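Local atomic coordinates of glutamate racemase (Bacillus anthracis, PDB entry 2DWU), a protein that belongs to the Asp/Glu/hydantoin racemase family, with two parallel-sheet alpha/beta lobes that enclose a ligand pocket between them. Residues Leu70-Ala81 with Leu92-Ile100; Cys148-Leu159 with Gly187-Glu195. All coordinates share one frame; numbering follows the deposited sequence.

Contact 1: residues Leu70-Ala81 with Leu92-Ile100; sequences LKALVVACNTAA and LSIPVIGVI. With DGL (D-glutamic acid), chain H.
Leu73 and Ile97 sit at the middle of a backbone ladder that joins two parallel strands, 72-75 and 96-98, whose axes approach to 4.7 Å at an angle of 18°. Three bonds alternate along it: Leu73 N donates to Pro95 O, Ile97 N to Leu73 O at 2.8 Å, and Val75 N to Ile97 O. Each of these carbonyls also receives a CA-H contact, the tightest from Val74 CA to Ile97 O at 3.2 Å.

Apolar contacts fill the face that carries Leu73, Val75 and Val96. Leu73 holds its CG anti to the backbone N (chi1 172°), and its CD2 reaches Leu92 CD1 at 3.7 Å across a near right angle while lying alongside Val96 CG1. CG1 of Ile94 is wedged between its own backbone N and carbonyl carbon (chi1 57°), and the chain ends with CD1 against Leu70 CB at 3.8 Å. Helix 51-65 covers Leu73 from beyond, through Val62 and Leu65.

Past the strand ends, Val99 turns its methyls onto residues 76-78. CG1 rests on the carbonyl oxygen of Ala76, and CG2 meets the amide carbon CG of Asn78 at 3.5 Å, the two side chains crossing at about a right angle. The Asn78 amide is held at both ends, OD1 by Ser211 and ND2 by the ligand.

Polar contacts with D-glutamic acid gather at the start of helix 78-91. Asn78 N and ND2 both donate to OXT, while Thr79 N and OG1 donate to O, the hydroxyl at 2.6 Å. Cys77 SG caps the helix by accepting from Ala80 N at 3.3 Å. This is a beta-alpha-beta crossover of a parallel alpha/beta sheet, with the ligand's alpha-carboxylate bound where the strand gives way to the helix.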
loop_
_atom_site.group_PDB
_atom_site.type_symbol
_atom_site.label_atom_id
_atom_site.label_comp_id
_atom_site.label_asym_id
_atom_site.label_seq_id
_atom_site.Cartn_x
_atom_site.Cartn_y
_atom_site.Cartn_z
ATOM N N LEU B 70 -9.590 1.331 22.257
ATOM C CA LEU B 70 -8.995 0.943 20.975
ATOM C C LEU B 70 -9.877 1.147 19.759
ATOM O O LEU B 70 -11.050 0.750 19.758
ATOM C CB LEU B 70 -8.609 -0.549 20.986
ATOM C CG LEU B 70 -7.782 -1.047 22.170
ATOM C CD1 LEU B 70 -7.499 -2.554 22.038
ATOM C CD2 LEU B 70 -6.490 -0.255 22.229
ATOM N N LYS B 71 -9.316 1.735 18.710
ATOM C CA LYS B 71 -10.068 1.882 17.471
ATOM C C LYS B 71 -9.605 0.779 16.518
ATOM O O LYS B 71 -10.312 0.410 15.588
ATOM C CB LYS B 71 -9.868 3.270 16.820
ATOM C CG LYS B 71 -8.510 3.536 16.187
ATOM C CD LYS B 71 -8.524 4.735 15.175
ATOM C CE LYS B 71 -8.755 6.084 15.832
ATOM N NZ LYS B 71 -8.512 7.218 14.887
ATOM N N ALA B 72 -8.412 0.238 16.778
ATOM C CA ALA B 72 -7.840 -0.822 15.946
ATOM C C ALA B 72 -6.681 -1.462 16.701
ATOM O O ALA B 72 -6.132 -0.859 17.614
ATOM C CB ALA B 72 -7.329 -0.235 14.611
ATOM N N LEU B 73 -6.311 -2.683 16.305
ATOM C CA LEU B 73 -5.218 -3.413 16.924
ATOM C C LEU B 73 -4.219 -3.812 15.840
ATOM O O LEU B 73 -4.607 -4.338 14.796
ATOM C CB LEU B 73 -5.750 -4.694 17.604
ATOM C CG LEU B 73 -4.643 -5.629 18.130
ATOM C CD1 LEU B 73 -3.818 -4.924 19.227
ATOM C CD2 LEU B 73 -5.301 -6.893 18.662
ATOM N N VAL B 74 -2.939 -3.547 16.093
ATOM C CA VAL B 74 -1.875 -3.965 15.162
ATOM C C VAL B 74 -1.029 -5.026 15.878
ATOM O O VAL B 74 -0.535 -4.808 17.001
ATOM C CB VAL B 74 -0.958 -2.794 14.774
ATOM C CG1 VAL B 74 0.235 -3.307 13.925
ATOM C CG2 VAL B 74 -1.760 -1.760 13.970
ATOM N N VAL B 75 -0.894 -6.184 15.231
ATOM C CA VAL B 75 -0.058 -7.270 15.754
ATOM C C VAL B 75 1.244 -7.001 15.020
ATOM O O VAL B 75 1.430 -7.353 13.866
ATOM C CB VAL B 75 -0.620 -8.664 15.378
ATOM C CG1 VAL B 75 0.304 -9.774 15.945
ATOM C CG2 VAL B 75 -1.985 -8.813 15.978
ATOM N N ALA B 76 2.132 -6.315 15.713
ATOM C CA ALA B 76 3.400 -5.915 15.128
ATOM C C ALA B 76 4.415 -7.045 14.970
ATOM O O ALA B 76 5.358 -6.948 14.159
ATOM C CB ALA B 76 4.003 -4.785 15.981
ATOM N N CYS B 77 4.236 -8.091 15.761
ATOM C CA CYS B 77 5.140 -9.245 15.771
ATOM C C CYS B 77 4.735 -10.253 14.696
ATOM O O CYS B 77 3.604 -10.714 14.701
ATOM C CB CYS B 77 5.053 -9.897 17.154
ATOM S SG CYS B 77 6.057 -11.367 17.367
ATOM N N ASN B 78 5.660 -10.582 13.785
ATOM C CA ASN B 78 5.342 -11.537 12.727
ATOM C C ASN B 78 5.057 -12.920 13.308
ATOM O O ASN B 78 4.190 -13.628 12.793
ATOM C CB ASN B 78 6.499 -11.619 11.704
ATOM C CG ASN B 78 6.749 -10.284 11.002
ATOM O OD1 ASN B 78 6.408 -10.086 9.792
ATOM N ND2 ASN B 78 7.356 -9.374 11.708
ATOM N N THR B 79 5.788 -13.309 14.362
ATOM C CA THR B 79 5.585 -14.619 15.005
ATOM C C THR B 79 4.196 -14.696 15.644
ATOM O O THR B 79 3.470 -15.693 15.501
ATOM C CB THR B 79 6.661 -14.854 16.096
ATOM O OG1 THR B 79 7.960 -14.774 15.486
ATOM C CG2 THR B 79 6.485 -16.225 16.750
ATOM N N ALA B 80 3.828 -13.607 16.320
ATOM C CA ALA B 80 2.536 -13.521 16.978
ATOM C C ALA B 80 1.431 -13.505 15.925
ATOM O O ALA B 80 0.388 -14.167 16.090
ATOM C CB ALA B 80 2.491 -12.241 17.850
ATOM N N ALA B 81 1.649 -12.784 14.822
ATOM C CA ALA B 81 0.627 -12.741 13.784
ATOM C C ALA B 81 0.415 -14.117 13.160
ATOM O O ALA B 81 -0.722 -14.535 12.918
ATOM C CB ALA B 81 0.973 -11.724 12.706
ATOM N N LEU B 92 -12.301 -10.210 18.096
ATOM C CA LEU B 92 -12.550 -8.780 18.234
ATOM C C LEU B 92 -13.440 -8.191 17.164
ATOM O O LEU B 92 -13.499 -8.692 16.045
ATOM C CB LEU B 92 -11.219 -8.026 18.241
ATOM C CG LEU B 92 -10.183 -8.578 19.221
ATOM C CD1 LEU B 92 -8.922 -7.727 19.162
ATOM C CD2 LEU B 92 -10.754 -8.601 20.634
ATOM N N SER B 93 -14.111 -7.097 17.514
ATOM C CA SER B 93 -14.999 -6.400 16.592
ATOM C C SER B 93 -14.279 -5.227 15.908
ATOM O O SER B 93 -14.734 -4.720 14.877
ATOM C CB SER B 93 -16.233 -5.901 17.349
ATOM O OG SER B 93 -16.826 -6.979 18.053
ATOM N N ILE B 94 -13.161 -4.793 16.481
ATOM C CA ILE B 94 -12.391 -3.707 15.879
ATOM C C ILE B 94 -11.465 -4.307 14.814
ATOM O O ILE B 94 -11.234 -5.528 14.802
ATOM C CB ILE B 94 -11.519 -2.969 16.933
ATOM C CG1 ILE B 94 -10.599 -3.971 17.634
ATOM C CG2 ILE B 94 -12.419 -2.216 17.927
ATOM C CD1 ILE B 94 -9.530 -3.339 18.514
ATOM N N PRO B 95 -10.957 -3.471 13.895
ATOM C CA PRO B 95 -10.052 -3.968 12.850
ATOM C C PRO B 95 -8.753 -4.457 13.496
ATOM O O PRO B 95 -8.187 -3.772 14.353
ATOM C CB PRO B 95 -9.770 -2.737 12.000
ATOM C CG PRO B 95 -10.986 -1.884 12.190
ATOM C CD PRO B 95 -11.324 -2.066 13.650
ATOM N N VAL B 96 -8.277 -5.616 13.067
ATOM C CA VAL B 96 -7.029 -6.168 13.568
ATOM C C VAL B 96 -6.126 -6.299 12.341
ATOM O O VAL B 96 -6.464 -7.005 11.378
ATOM C CB VAL B 96 -7.200 -7.568 14.233
ATOM C CG1 VAL B 96 -5.829 -8.038 14.738
ATOM C CG2 VAL B 96 -8.166 -7.495 15.424
ATOM N N ILE B 97 -5.004 -5.595 12.358
ATOM C CA ILE B 97 -4.071 -5.595 11.227
ATOM C C ILE B 97 -2.785 -6.299 11.656
ATOM O O ILE B 97 -2.144 -5.894 12.638
ATOM C CB ILE B 97 -3.709 -4.138 10.798
ATOM C CG1 ILE B 97 -4.897 -3.439 10.098
ATOM C CG2 ILE B 97 -2.577 -4.164 9.786
ATOM C CD1 ILE B 97 -6.083 -3.102 10.986
ATOM N N GLY B 98 -2.415 -7.348 10.931
ATOM C CA GLY B 98 -1.198 -8.090 11.220
ATOM C C GLY B 98 -0.112 -7.602 10.275
ATOM O O GLY B 98 -0.390 -6.905 9.282
ATOM N N VAL B 99 1.117 -8.005 10.548
ATOM C CA VAL B 99 2.248 -7.551 9.732
ATOM C C VAL B 99 2.580 -8.447 8.544
ATOM O O VAL B 99 3.386 -8.062 7.689
ATOM C CB VAL B 99 3.542 -7.379 10.583
ATOM C CG1 VAL B 99 3.442 -6.110 11.416
ATOM C CG2 VAL B 99 3.767 -8.570 11.523
ATOM N N ILE B 100 1.947 -9.610 8.477
ATOM C CA ILE B 100 2.234 -10.566 7.392
ATOM C C ILE B 100 1.551 -10.230 6.061
ATOM O O ILE B 100 2.240 -10.097 5.047
ATOM C CB ILE B 100 1.874 -12.004 7.848
ATOM C CG1 ILE B 100 2.796 -12.393 9.010
ATOM C CG2 ILE B 100 1.969 -13.018 6.660
ATOM C CD1 ILE B 100 2.544 -13.773 9.573
HETATM N N DGL H . 9.023 -9.854 17.121
HETATM C CA DGL H . 9.420 -11.203 16.608
HETATM C C DGL H . 8.967 -11.368 15.200
HETATM O O DGL H . 8.896 -12.467 14.663
HETATM C CB DGL H . 10.954 -11.368 16.689
HETATM C CG DGL H . 11.314 -11.677 18.162
HETATM C CD DGL H . 10.752 -12.918 18.722
HETATM O OE1 DGL H . 11.126 -14.047 18.399
HETATM O OE2 DGL H . 9.788 -12.762 19.601
HETATM O OXT DGL H . 8.634 -10.286 14.553
#

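Contact 2: residues Cys148-Leu159 with Gly187-Glu195; sequences CPTLATVVENRL and GCTHYPLLE. With DGL (D-glutamic acid), chain H.
His190 and Glu156 meet where the loop after strand 183-187 packs against helix 151-157, in the alpha/beta lobe built on the sheet containing that strand; the loop helps to line the D-glutamic acid pocket.

Followed outward, His190 begins with CB against Val155 CG1 at 3.9 Å. With CG anti to the carbonyl carbon (chi1 -65°), the ring is carried across toward helix 151-157, where Ala152 CB lies over one face in a CH-pi contact, 4.0 Å from the centroid. On one branch, CD2 approaches Ala152 O at 3.5 Å; on the other, ND1 shares a hydrogen bond with Thr189 OG1. CE1 comes within 3.8 Å of the ligand CG. At the tip, NE2 donates to Glu156 OE2 in a bond of 2.7 Å, nearly straight at 176°. The acceptor lies in the ring plane and uses its anti lone pair, with carboxylate and ring only 16° apart. Bonds at both nitrogens thus fix the ring's rotation.

Thr189 in turn grips the ligand twice, its N donating to OXT and its OG1 accepting from the ligand N.

Farther along the helix from Ala152, Val155 CG2 meets Leu194 CG at 3.5 Å, and its CG1 touches Leu193 CD1. Leu159 extends this apolar layer, which Trp255 of helix 245-256 borders.

Cys188 CB lies over the centre of one Tyr191 ring face; on the opposite face Leu151 CD1 is offset toward the rim, while Leu151 CB touches Tyr191 CE1. At the ring edge, in plane, one water bonds to Tyr191 OH, donates to Cys148 O in the turn before the helix and accepts from Ala152 N at 3.0 Å.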
loop_
_atom_site.group_PDB
_atom_site.type_symbol
_atom_site.label_atom_id
_atom_site.label_comp_id
_atom_site.label_asym_id
_atom_site.label_seq_id
_atom_site.Cartn_x
_atom_site.Cartn_y
_atom_site.Cartn_z
ATOM N N CYS B 148 15.510 -17.789 9.853
ATOM C CA CYS B 148 16.825 -17.191 10.157
ATOM C C CYS B 148 16.780 -16.956 11.668
ATOM O O CYS B 148 16.757 -15.815 12.134
ATOM C CB CYS B 148 16.982 -15.858 9.419
ATOM S SG CYS B 148 16.972 -16.041 7.617
ATOM N N PRO B 149 16.847 -18.040 12.447
ATOM C CA PRO B 149 16.798 -17.977 13.909
ATOM C C PRO B 149 17.808 -17.107 14.663
ATOM O O PRO B 149 17.519 -16.657 15.772
ATOM C CB PRO B 149 16.882 -19.448 14.308
ATOM C CG PRO B 149 17.778 -20.026 13.246
ATOM C CD PRO B 149 17.217 -19.395 11.993
ATOM N N THR B 150 18.973 -16.847 14.086
ATOM C CA THR B 150 19.984 -16.070 14.808
ATOM C C THR B 150 19.909 -14.573 14.603
ATOM O O THR B 150 20.546 -13.804 15.324
ATOM C CB THR B 150 21.396 -16.507 14.402
ATOM O OG1 THR B 150 21.445 -17.932 14.332
ATOM C CG2 THR B 150 22.423 -16.024 15.412
ATOM N N LEU B 151 19.111 -14.139 13.639
ATOM C CA LEU B 151 19.067 -12.731 13.346
ATOM C C LEU B 151 18.462 -11.769 14.336
ATOM O O LEU B 151 19.032 -10.707 14.569
ATOM C CB LEU B 151 18.499 -12.495 11.934
ATOM C CG LEU B 151 19.330 -13.170 10.818
ATOM C CD1 LEU B 151 18.770 -12.711 9.483
ATOM C CD2 LEU B 151 20.824 -12.811 10.912
ATOM N N ALA B 152 17.325 -12.109 14.928
ATOM C CA ALA B 152 16.734 -11.177 15.891
ATOM C C ALA B 152 17.649 -10.988 17.111
ATOM O O ALA B 152 17.839 -9.856 17.593
ATOM C CB ALA B 152 15.330 -11.669 16.325
ATOM N N THR B 153 18.257 -12.079 17.584
ATOM C CA THR B 153 19.157 -11.969 18.740
ATOM C C THR B 153 20.372 -11.137 18.356
ATOM O O THR B 153 20.861 -10.321 19.153
ATOM C CB THR B 153 19.608 -13.358 19.237
ATOM O OG1 THR B 153 18.453 -14.164 19.486
ATOM C CG2 THR B 153 20.387 -13.231 20.537
ATOM N N VAL B 154 20.847 -11.311 17.128
ATOM C CA VAL B 154 21.978 -10.535 16.646
ATOM C C VAL B 154 21.632 -9.050 16.699
ATOM O O VAL B 154 22.425 -8.232 17.157
ATOM C CB VAL B 154 22.374 -10.944 15.185
ATOM C CG1 VAL B 154 23.224 -9.861 14.518
ATOM C CG2 VAL B 154 23.161 -12.247 15.235
ATOM N N VAL B 155 20.429 -8.703 16.253
ATOM C CA VAL B 155 20.015 -7.313 16.252
ATOM C C VAL B 155 19.939 -6.729 17.667
ATOM O O VAL B 155 20.364 -5.604 17.880
ATOM C CB VAL B 155 18.646 -7.156 15.540
ATOM C CG1 VAL B 155 18.017 -5.796 15.856
ATOM C CG2 VAL B 155 18.856 -7.259 14.033
ATOM N N GLU B 156 19.405 -7.480 18.624
ATOM C CA GLU B 156 19.307 -6.948 19.984
ATOM C C GLU B 156 20.589 -6.979 20.806
ATOM O O GLU B 156 20.789 -6.125 21.679
ATOM C CB GLU B 156 18.232 -7.698 20.769
ATOM C CG GLU B 156 16.835 -7.247 20.456
ATOM C CD GLU B 156 15.814 -7.815 21.423
ATOM O OE1 GLU B 156 16.047 -7.741 22.658
ATOM O OE2 GLU B 156 14.771 -8.332 20.964
ATOM N N ASN B 157 21.469 -7.927 20.522
ATOM C CA ASN B 157 22.666 -8.079 21.350
ATOM C C ASN B 157 24.056 -7.972 20.760
ATOM O O ASN B 157 25.035 -7.900 21.520
ATOM C CB ASN B 157 22.582 -9.429 22.064
ATOM C CG ASN B 157 21.291 -9.604 22.811
ATOM O OD1 ASN B 157 20.618 -10.627 22.677
ATOM N ND2 ASN B 157 20.925 -8.603 23.601
ATOM N N ARG B 158 24.177 -7.944 19.435
ATOM C CA ARG B 158 25.502 -7.932 18.822
ATOM C C ARG B 158 25.589 -6.959 17.654
ATOM O O ARG B 158 26.531 -7.026 16.861
ATOM C CB ARG B 158 25.821 -9.343 18.298
ATOM C CG ARG B 158 25.407 -10.507 19.200
ATOM C CD ARG B 158 26.398 -10.717 20.334
ATOM N NE ARG B 158 27.721 -11.100 19.851
ATOM C CZ ARG B 158 28.113 -12.340 19.574
ATOM N NH1 ARG B 158 29.345 -12.539 19.135
ATOM N NH2 ARG B 158 27.295 -13.375 19.735
ATOM N N LEU B 159 24.627 -6.051 17.545
ATOM C CA LEU B 159 24.604 -5.146 16.404
ATOM C C LEU B 159 25.849 -4.288 16.184
ATOM O O LEU B 159 26.168 -3.937 15.048
ATOM C CB LEU B 159 23.345 -4.271 16.464
ATOM C CG LEU B 159 22.934 -3.557 15.174
ATOM C CD1 LEU B 159 22.661 -4.578 14.058
ATOM C CD2 LEU B 159 21.696 -2.731 15.451
ATOM N N GLY B 187 10.301 -10.697 7.091
ATOM C CA GLY B 187 9.228 -11.205 7.927
ATOM C C GLY B 187 9.486 -11.309 9.419
ATOM O O GLY B 187 9.070 -12.274 10.055
ATOM N N CYS B 188 10.123 -10.282 9.959
ATOM C CA CYS B 188 10.449 -10.230 11.380
ATOM C C CYS B 188 10.642 -8.751 11.736
ATOM O O CYS B 188 11.213 -7.988 10.956
ATOM C CB CYS B 188 11.746 -10.995 11.644
ATOM S SG CYS B 188 12.309 -10.931 13.381
ATOM N N THR B 189 10.181 -8.378 12.931
ATOM C CA THR B 189 10.269 -7.005 13.413
ATOM C C THR B 189 11.681 -6.447 13.431
ATOM O O THR B 189 11.875 -5.251 13.256
ATOM C CB THR B 189 9.777 -6.884 14.884
ATOM O OG1 THR B 189 10.408 -7.893 15.680
ATOM C CG2 THR B 189 8.260 -7.023 14.978
ATOM N N HIS B 190 12.668 -7.308 13.670
ATOM C CA HIS B 190 14.022 -6.809 13.824
ATOM C C HIS B 190 14.809 -6.620 12.553
ATOM O O HIS B 190 15.801 -5.883 12.543
ATOM C CB HIS B 190 14.836 -7.773 14.698
ATOM C CG HIS B 190 14.366 -7.885 16.114
ATOM N ND1 HIS B 190 13.063 -8.179 16.458
ATOM C CD2 HIS B 190 15.057 -7.836 17.277
ATOM C CE1 HIS B 190 12.975 -8.316 17.772
ATOM N NE2 HIS B 190 14.174 -8.112 18.290
ATOM N N TYR B 191 14.375 -7.258 11.468
ATOM C CA TYR B 191 15.192 -7.208 10.266
ATOM C C TYR B 191 15.451 -5.876 9.589
ATOM O O TYR B 191 16.469 -5.740 8.909
ATOM C CB TYR B 191 14.708 -8.253 9.247
ATOM C CG TYR B 191 14.737 -9.696 9.757
ATOM C CD1 TYR B 191 15.277 -10.040 11.015
ATOM C CD2 TYR B 191 14.164 -10.721 8.991
ATOM C CE1 TYR B 191 15.225 -11.347 11.494
ATOM C CE2 TYR B 191 14.100 -12.040 9.460
ATOM C CZ TYR B 191 14.620 -12.349 10.709
ATOM O OH TYR B 191 14.461 -13.634 11.147
ATOM N N PRO B 192 14.555 -4.875 9.744
ATOM C CA PRO B 192 14.867 -3.605 9.088
ATOM C C PRO B 192 16.231 -3.077 9.554
ATOM O O PRO B 192 16.905 -2.391 8.802
ATOM C CB PRO B 192 13.732 -2.683 9.536
ATOM C CG PRO B 192 12.544 -3.619 9.573
ATOM C CD PRO B 192 13.161 -4.881 10.245
ATOM N N LEU B 193 16.636 -3.374 10.782
ATOM C CA LEU B 193 17.925 -2.866 11.225
ATOM C C LEU B 193 19.093 -3.497 10.477
ATOM O O LEU B 193 20.209 -2.961 10.482
ATOM C CB LEU B 193 18.085 -3.057 12.733
ATOM C CG LEU B 193 17.279 -2.022 13.514
ATOM C CD1 LEU B 193 17.670 -2.089 14.984
ATOM C CD2 LEU B 193 17.552 -0.626 12.957
ATOM N N LEU B 194 18.827 -4.611 9.804
ATOM C CA LEU B 194 19.877 -5.318 9.062
ATOM C C LEU B 194 19.769 -5.058 7.580
ATOM O O LEU B 194 20.472 -5.711 6.801
ATOM C CB LEU B 194 19.732 -6.831 9.246
ATOM C CG LEU B 194 19.845 -7.374 10.658
ATOM C CD1 LEU B 194 19.477 -8.866 10.668
ATOM C CD2 LEU B 194 21.264 -7.156 11.172
ATOM N N GLU B 195 18.907 -4.129 7.185
ATOM C CA GLU B 195 18.686 -3.904 5.764
ATOM C C GLU B 195 19.931 -3.739 4.916
ATOM O O GLU B 195 20.048 -4.369 3.847
ATOM C CB GLU B 195 17.738 -2.731 5.519
ATOM C CG GLU B 195 17.492 -2.530 4.026
ATOM C CD GLU B 195 16.346 -1.588 3.716
ATOM O OE1 GLU B 195 16.198 -0.553 4.415
ATOM O OE2 GLU B 195 15.598 -1.876 2.752
HETATM N N DGL H . 9.023 -9.854 17.121
HETATM C CA DGL H . 9.420 -11.203 16.608
HETATM C C DGL H . 8.967 -11.368 15.200
HETATM O O DGL H . 8.896 -12.467 14.663
HETATM C CB DGL H . 10.954 -11.368 16.689
HETATM C CG DGL H . 11.314 -11.677 18.162
HETATM C CD DGL H . 10.752 -12.918 18.722
HETATM O OE1 DGL H . 11.126 -14.047 18.399
HETATM O OE2 DGL H . 9.788 -12.762 19.601
HETATM O OXT DGL H . 8.634 -10.286 14.553
HETATM O O HOH W 1 15.505 -14.198 13.734
#

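Overall arrangement
From the N terminus, the chain reaches contact 1 first: segments 70-81 and 92-100 close a short loop made by the rest of helix 78-91, placing strand 96-98 at the edge of the six-stranded parallel sheet. Contact 2 opens only afterwards, in the second, four-stranded sheet's lobe, where 148-159 and 187-195 enclose a longer excursion through helix 162-177 and strand 183-187. The two loops run in series and neither nest nor cross. Their centres are 21 Å apart, on opposite sides of the chain's centre, yet their inner ends touch: Asn78 ND2 packs against Cys188 CA. Residues of both contacts bind D-glutamic acid, which therefore lies between the two lobes.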